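Local coordinates for protein FkbI (Streptomyces hygroscopicus, PDB 1R2J), which binds FAD and probably acts as an acyl-ACP dehydrogenase in making the methoxymalonyl extender unit of the polyketide FK520, at residues A35-V43 with L50-F60; A147-F155 with A164-T172. All coordinates share one frame; numbering follows the deposited sequence.

Contact 1. Residues A35-V43 with L50-F60; sequences ADGLLCAEV and LGLGSRENGEF
Glu-42 and Asn-57 meet at about a right angle: Asn-57 ND2 donates to Glu-42 OE2 over 2.6 Å, on the anti side and somewhat out of the carboxylate plane, the carboxylate and amide planes being 76° apart. With chi1 at 179° the amide of Asn-57 is carried away from its own N, off the first helical turn and toward the loop, leaving OD1 3.1 Å from Ala-41 CB. Water 2 joins that same OD1 to Ala-41 N, while water 3 ties Glu-42 OE2 to Ser-54 O. Beside this polar group the backbones are pinned by Leu-52 N to Ala-41 O (2.8 Å, 166° at the hydrogen) and by Gly-51 N to Val-43 O (2.7 Å).

The apolar half is carried by Leu-50, whose CD2 reaches Leu-38 CD2 at 3.7 Å and whose CD1 lies 3.5 Å from Gly-37 CA. Gly-37 closes helix 27-35 in a Schellman motif, and a side chain there would run into Leu-50. Leu-38 CD2 also touches Phe-60 CZ (3.9 Å). Water 1 links Gly-37 O to Leu-50 N.

At the start of helix 54-67, N-cap residue Gly-53 gives its N to Glu-56 OE2. Lys-227 of helix 219-248 forms a salt bridge with Glu-42 OE1 and bonds Ser-54 OG, while helices 5-12 and 69-88 pack on Phe-60.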
# COMPACT_ATOMS: atom_id res chain seq x y z
N ALA A 35 6.75 -16.01 -2.41
CA ALA A 35 6.99 -17.39 -2.00
C ALA A 35 7.74 -17.44 -0.67
O ALA A 35 7.64 -18.42 0.06
CB ALA A 35 7.77 -18.14 -3.08
N ASP A 36 8.50 -16.39 -0.36
CA ASP A 36 9.23 -16.35 0.91
C ASP A 36 8.31 -15.89 2.04
O ASP A 36 8.73 -15.85 3.20
CB ASP A 36 10.43 -15.39 0.85
CG ASP A 36 11.55 -15.90 -0.04
OD1 ASP A 36 11.73 -17.13 -0.16
OD2 ASP A 36 12.28 -15.05 -0.60
N GLY A 37 7.07 -15.53 1.71
CA GLY A 37 6.15 -15.07 2.73
C GLY A 37 6.28 -13.58 3.03
O GLY A 37 5.54 -13.02 3.85
N LEU A 38 7.24 -12.92 2.39
CA LEU A 38 7.43 -11.50 2.60
C LEU A 38 6.31 -10.86 1.78
O LEU A 38 5.69 -11.54 0.97
CB LEU A 38 8.81 -11.07 2.09
CG LEU A 38 9.97 -11.91 2.64
CD1 LEU A 38 11.23 -11.62 1.84
CD2 LEU A 38 10.18 -11.61 4.12
N LEU A 39 6.03 -9.58 1.98
CA LEU A 39 4.93 -8.95 1.24
C LEU A 39 3.61 -9.47 1.80
O LEU A 39 2.55 -8.92 1.51
CB LEU A 39 5.00 -9.30 -0.25
CG LEU A 39 6.01 -8.58 -1.15
CD1 LEU A 39 7.42 -8.71 -0.59
CD2 LEU A 39 5.93 -9.19 -2.53
N CYS A 40 3.71 -10.52 2.61
CA CYS A 40 2.58 -11.20 3.24
C CYS A 40 2.92 -11.59 4.67
O CYS A 40 2.20 -12.38 5.28
CB CYS A 40 2.32 -12.51 2.49
SG CYS A 40 0.76 -12.68 1.72
N ALA A 41 4.02 -11.05 5.18
CA ALA A 41 4.53 -11.39 6.51
C ALA A 41 3.56 -11.67 7.65
O ALA A 41 3.85 -12.51 8.50
CB ALA A 41 5.56 -10.34 6.94
N GLU A 42 2.42 -10.98 7.70
CA GLU A 42 1.47 -11.19 8.80
C GLU A 42 0.60 -12.44 8.68
O GLU A 42 -0.12 -12.78 9.61
CB GLU A 42 0.60 -9.95 8.98
CG GLU A 42 1.34 -8.80 9.65
CD GLU A 42 0.54 -7.51 9.69
OE1 GLU A 42 -0.65 -7.56 10.05
OE2 GLU A 42 1.11 -6.45 9.37
N VAL A 43 0.67 -13.12 7.54
CA VAL A 43 -0.12 -14.33 7.36
C VAL A 43 0.36 -15.40 8.33
O VAL A 43 1.56 -15.63 8.49
CB VAL A 43 -0.03 -14.85 5.90
CG1 VAL A 43 -0.64 -16.24 5.78
CG2 VAL A 43 -0.75 -13.88 4.98
N LEU A 50 4.56 -16.13 7.51
CA LEU A 50 5.63 -15.87 8.47
C LEU A 50 5.09 -15.57 9.85
O LEU A 50 5.84 -15.61 10.83
CB LEU A 50 6.49 -14.70 7.98
CG LEU A 50 7.67 -15.05 7.07
CD1 LEU A 50 7.22 -15.97 5.95
CD2 LEU A 50 8.29 -13.77 6.52
N GLY A 51 3.80 -15.27 9.94
CA GLY A 51 3.20 -14.97 11.23
C GLY A 51 3.81 -13.80 11.98
O GLY A 51 3.87 -13.80 13.21
N LEU A 52 4.27 -12.78 11.26
CA LEU A 52 4.85 -11.62 11.93
C LEU A 52 3.78 -10.72 12.55
O LEU A 52 2.65 -10.66 12.06
CB LEU A 52 5.72 -10.82 10.95
CG LEU A 52 7.20 -11.20 10.91
CD1 LEU A 52 7.34 -12.70 10.70
CD2 LEU A 52 7.92 -10.42 9.81
N GLY A 53 4.15 -10.04 13.63
CA GLY A 53 3.23 -9.13 14.29
C GLY A 53 3.21 -7.82 13.51
O GLY A 53 3.96 -7.68 12.55
N SER A 54 2.38 -6.86 13.92
CA SER A 54 2.30 -5.58 13.23
C SER A 54 3.56 -4.73 13.29
O SER A 54 3.90 -4.05 12.32
CB SER A 54 1.11 -4.78 13.75
OG SER A 54 -0.10 -5.37 13.29
N ARG A 55 4.26 -4.74 14.42
CA ARG A 55 5.49 -3.98 14.55
C ARG A 55 6.59 -4.57 13.65
O ARG A 55 7.21 -3.84 12.88
CB ARG A 55 5.98 -3.97 16.01
CG ARG A 55 4.96 -3.41 16.98
CD ARG A 55 5.52 -3.23 18.40
NE ARG A 55 6.58 -2.24 18.47
CZ ARG A 55 6.60 -1.21 19.32
NH1 ARG A 55 5.60 -1.03 20.18
NH2 ARG A 55 7.62 -0.37 19.33
N GLU A 56 6.81 -5.88 13.74
CA GLU A 56 7.84 -6.54 12.94
C GLU A 56 7.57 -6.33 11.45
O GLU A 56 8.44 -5.86 10.72
CB GLU A 56 7.87 -8.05 13.23
CG GLU A 56 7.83 -8.39 14.70
CD GLU A 56 7.60 -9.88 14.94
OE1 GLU A 56 8.57 -10.66 14.84
OE2 GLU A 56 6.45 -10.26 15.23
N ASN A 57 6.37 -6.69 11.00
CA ASN A 57 6.04 -6.51 9.59
C ASN A 57 6.06 -5.02 9.24
O ASN A 57 6.43 -4.65 8.12
CB ASN A 57 4.66 -7.09 9.29
CG ASN A 57 4.26 -6.91 7.83
OD1 ASN A 57 5.02 -7.25 6.93
ND2 ASN A 57 3.07 -6.37 7.60
N GLY A 58 5.67 -4.19 10.20
CA GLY A 58 5.64 -2.75 9.97
C GLY A 58 7.01 -2.16 9.70
O GLY A 58 7.22 -1.45 8.72
N GLU A 59 7.96 -2.43 10.60
CA GLU A 59 9.31 -1.92 10.42
C GLU A 59 9.91 -2.51 9.16
O GLU A 59 10.72 -1.87 8.49
CB GLU A 59 10.16 -2.25 11.65
CG GLU A 59 9.54 -1.72 12.94
CD GLU A 59 10.45 -1.80 14.14
OE1 GLU A 59 11.09 -2.85 14.34
OE2 GLU A 59 10.51 -0.80 14.90
N PHE A 60 9.51 -3.73 8.82
CA PHE A 60 10.01 -4.37 7.61
C PHE A 60 9.47 -3.62 6.39
O PHE A 60 10.19 -3.38 5.42
CB PHE A 60 9.59 -5.85 7.54
CG PHE A 60 9.88 -6.51 6.22
CD1 PHE A 60 11.14 -6.42 5.64
CD2 PHE A 60 8.88 -7.20 5.54
CE1 PHE A 60 11.40 -7.02 4.40
CE2 PHE A 60 9.13 -7.80 4.31
CZ PHE A 60 10.39 -7.71 3.74
O HOH W 1 3.74 -14.64 5.16
O HOH W 2 4.79 -8.34 4.39
O HOH W 3 2.17 -3.80 10.17

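Contact 2. Residues A147-F155 with A164-T172; sequences AYADHLVVF and AVVVVPADT
Val-165 runs alongside Phe-155 and lays CG2 over one face of the ring, 3.8 Å from its centroid and offset toward the rim: a CH-pi contact. Both branches of Val-165 are used. CG1, anti to the backbone N (chi1 -172°), turns instead to Val-153 CG1 at 3.6 Å, so one side chain bridges two residues of strand 151-156. An alanine here would lose both branches, and is likely to leave that ring face without its methyl cover and a gap beside Val-153. Farther along the same face, Val-167 CG1 approaches His-151 CB at 4.0 Å. On the other face Leu-152 CD2 presses on Ala-170 CB at 3.4 Å, tighter than usual for two carbons, and Val-154 CG2 stands near Val-168 CG2.

The hydrogen-bonded pairs are Leu-152 with Val-168 and Val-154 with Val-166, each bonded in both directions; Val-168 N to Leu-152 O is almost straight (2.7 Å, 178° at the hydrogen). Beyond the strand ends, Ala-170 N still reaches Asp-150 O at 2.8 Å. There a type I turn from Pro-169 to Thr-172 bends the chain away, with Pro-169 O taking both Thr-172 N and Thr-172 OG1 (2.9 Å) from one face of its plane. At this edge His-151 NE2 bonds Glu-100, and Asp-150 OD1 takes Leu-106 N.

Strands 151-156 and 164-169 thus form an antiparallel beta hairpin in the middle domain of the acyl-CoA dehydrogenase fold. Strand 107-110 pairs parallel on the other side of strand 151-156, and Phe-155 packs against Val-109, an FAD-binding residue, while the Phe-155 side chain lies about 7 Å from the bound FAD.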
# COMPACT_ATOMS: atom_id res chain seq x y z
N ALA A 147 -1.23 -5.35 -12.61
CA ALA A 147 -0.50 -5.79 -13.80
C ALA A 147 0.35 -7.03 -13.52
O ALA A 147 0.84 -7.66 -14.45
CB ALA A 147 0.38 -4.66 -14.33
N TYR A 148 0.51 -7.37 -12.25
CA TYR A 148 1.32 -8.52 -11.85
C TYR A 148 0.50 -9.64 -11.21
O TYR A 148 0.94 -10.78 -11.15
CB TYR A 148 2.37 -8.12 -10.82
CG TYR A 148 3.23 -6.93 -11.16
CD1 TYR A 148 4.08 -6.94 -12.26
CD2 TYR A 148 3.19 -5.78 -10.37
CE1 TYR A 148 4.88 -5.84 -12.56
CE2 TYR A 148 3.98 -4.67 -10.67
CZ TYR A 148 4.83 -4.71 -11.76
OH TYR A 148 5.62 -3.63 -12.05
N ALA A 149 -0.68 -9.29 -10.72
CA ALA A 149 -1.53 -10.24 -10.00
C ALA A 149 -2.07 -11.46 -10.72
O ALA A 149 -2.37 -11.43 -11.92
CB ALA A 149 -2.69 -9.48 -9.35
N ASP A 150 -2.18 -12.55 -9.96
CA ASP A 150 -2.76 -13.80 -10.45
C ASP A 150 -4.20 -13.73 -9.97
O ASP A 150 -5.12 -14.18 -10.65
CB ASP A 150 -2.11 -15.03 -9.80
CG ASP A 150 -0.65 -15.19 -10.17
OD1 ASP A 150 0.21 -14.81 -9.34
OD2 ASP A 150 -0.36 -15.71 -11.27
N HIS A 151 -4.39 -13.14 -8.79
CA HIS A 151 -5.70 -13.01 -8.18
C HIS A 151 -6.13 -11.56 -8.05
O HIS A 151 -5.34 -10.69 -7.66
CB HIS A 151 -5.71 -13.64 -6.79
CG HIS A 151 -5.39 -15.10 -6.79
ND1 HIS A 151 -6.13 -16.03 -7.48
CD2 HIS A 151 -4.41 -15.80 -6.17
CE1 HIS A 151 -5.62 -17.23 -7.29
NE2 HIS A 151 -4.57 -17.12 -6.50
N LEU A 152 -7.40 -11.29 -8.37
CA LEU A 152 -7.93 -9.95 -8.25
C LEU A 152 -9.05 -9.98 -7.22
O LEU A 152 -10.09 -10.61 -7.43
CB LEU A 152 -8.46 -9.45 -9.60
CG LEU A 152 -7.44 -9.04 -10.67
CD1 LEU A 152 -6.52 -7.96 -10.12
CD2 LEU A 152 -6.63 -10.23 -11.10
N VAL A 153 -8.82 -9.32 -6.09
CA VAL A 153 -9.81 -9.27 -5.02
C VAL A 153 -10.70 -8.07 -5.32
O VAL A 153 -10.32 -6.92 -5.09
CB VAL A 153 -9.12 -9.10 -3.66
CG1 VAL A 153 -10.15 -9.16 -2.54
CG2 VAL A 153 -8.08 -10.19 -3.49
N VAL A 154 -11.88 -8.37 -5.85
CA VAL A 154 -12.83 -7.34 -6.26
C VAL A 154 -14.03 -7.10 -5.34
O VAL A 154 -14.71 -8.04 -4.91
CB VAL A 154 -13.36 -7.66 -7.68
CG1 VAL A 154 -14.33 -6.59 -8.16
CG2 VAL A 154 -12.19 -7.77 -8.63
N PHE A 155 -14.28 -5.82 -5.06
CA PHE A 155 -15.40 -5.40 -4.22
C PHE A 155 -16.55 -5.00 -5.15
O PHE A 155 -16.31 -4.51 -6.26
CB PHE A 155 -15.00 -4.19 -3.36
CG PHE A 155 -14.30 -4.56 -2.08
CD1 PHE A 155 -15.01 -4.65 -0.89
CD2 PHE A 155 -12.94 -4.80 -2.06
CE1 PHE A 155 -14.37 -4.97 0.30
CE2 PHE A 155 -12.29 -5.13 -0.88
CZ PHE A 155 -13.01 -5.21 0.30
N ALA A 164 -20.19 -7.22 -1.58
CA ALA A 164 -19.61 -8.55 -1.62
C ALA A 164 -18.18 -8.44 -2.14
O ALA A 164 -17.82 -7.45 -2.77
CB ALA A 164 -20.43 -9.46 -2.53
N VAL A 165 -17.36 -9.45 -1.85
CA VAL A 165 -15.97 -9.46 -2.29
C VAL A 165 -15.68 -10.76 -3.02
O VAL A 165 -15.94 -11.84 -2.48
CB VAL A 165 -15.01 -9.32 -1.10
CG1 VAL A 165 -13.59 -9.13 -1.60
CG2 VAL A 165 -15.44 -8.16 -0.22
N VAL A 166 -15.15 -10.66 -4.24
CA VAL A 166 -14.84 -11.85 -5.04
C VAL A 166 -13.38 -11.93 -5.49
O VAL A 166 -12.81 -10.95 -5.98
CB VAL A 166 -15.73 -11.90 -6.30
CG1 VAL A 166 -15.58 -13.25 -7.01
CG2 VAL A 166 -17.18 -11.67 -5.92
N VAL A 167 -12.79 -13.11 -5.32
CA VAL A 167 -11.41 -13.34 -5.74
C VAL A 167 -11.50 -13.87 -7.17
O VAL A 167 -11.92 -15.00 -7.39
CB VAL A 167 -10.71 -14.38 -4.85
CG1 VAL A 167 -9.29 -14.62 -5.33
CG2 VAL A 167 -10.70 -13.90 -3.40
N VAL A 168 -11.11 -13.03 -8.13
CA VAL A 168 -11.17 -13.38 -9.54
C VAL A 168 -9.81 -13.65 -10.18
O VAL A 168 -8.88 -12.84 -10.07
CB VAL A 168 -11.83 -12.24 -10.35
CG1 VAL A 168 -12.09 -12.68 -11.77
CG2 VAL A 168 -13.12 -11.80 -9.67
N PRO A 169 -9.66 -14.81 -10.85
CA PRO A 169 -8.39 -15.14 -11.49
C PRO A 169 -8.15 -14.14 -12.62
O PRO A 169 -9.04 -13.88 -13.43
CB PRO A 169 -8.63 -16.55 -12.03
CG PRO A 169 -9.61 -17.12 -11.04
CD PRO A 169 -10.57 -15.97 -10.87
N ALA A 170 -6.94 -13.58 -12.66
CA ALA A 170 -6.59 -12.58 -13.67
C ALA A 170 -6.80 -13.02 -15.11
O ALA A 170 -6.95 -12.18 -16.00
CB ALA A 170 -5.13 -12.16 -13.47
N ASP A 171 -6.81 -14.33 -15.34
CA ASP A 171 -6.98 -14.86 -16.69
C ASP A 171 -8.37 -15.43 -16.97
O ASP A 171 -8.54 -16.18 -17.93
CB ASP A 171 -5.94 -15.95 -16.94
CG ASP A 171 -5.94 -17.00 -15.86
OD1 ASP A 171 -5.55 -16.68 -14.72
OD2 ASP A 171 -6.34 -18.15 -16.13
N THR A 172 -9.35 -15.10 -16.14
CA THR A 172 -10.69 -15.61 -16.36
C THR A 172 -11.23 -14.88 -17.59
O THR A 172 -11.07 -13.67 -17.73
CB THR A 172 -11.61 -15.34 -15.15
OG1 THR A 172 -11.03 -15.90 -13.97
CG2 THR A 172 -12.97 -15.97 -15.37

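Overall arrangement
From the N terminus the chain passes helix 27-35 and reaches contact 1, which closes a short loop with six residues between its segments and launches helix 54-67, all within the N-terminal helical domain. Helices 69-88 and 91-100 then lead to strand 107-110 and the middle domain, where contact 2 closes the hairpin of 147-155 with 164-172. The two contacts follow in series, neither nesting nor crossing; the centres of contact 1 and contact 2 lie about 22 Å apart and their nearest atoms about 9 Å. Helix 69-88 touches both, meeting Leu-39 and Phe-60 of contact 1 and Val-153 and Val-165 of contact 2, and so packs the N-terminal helices against the middle-domain hairpin.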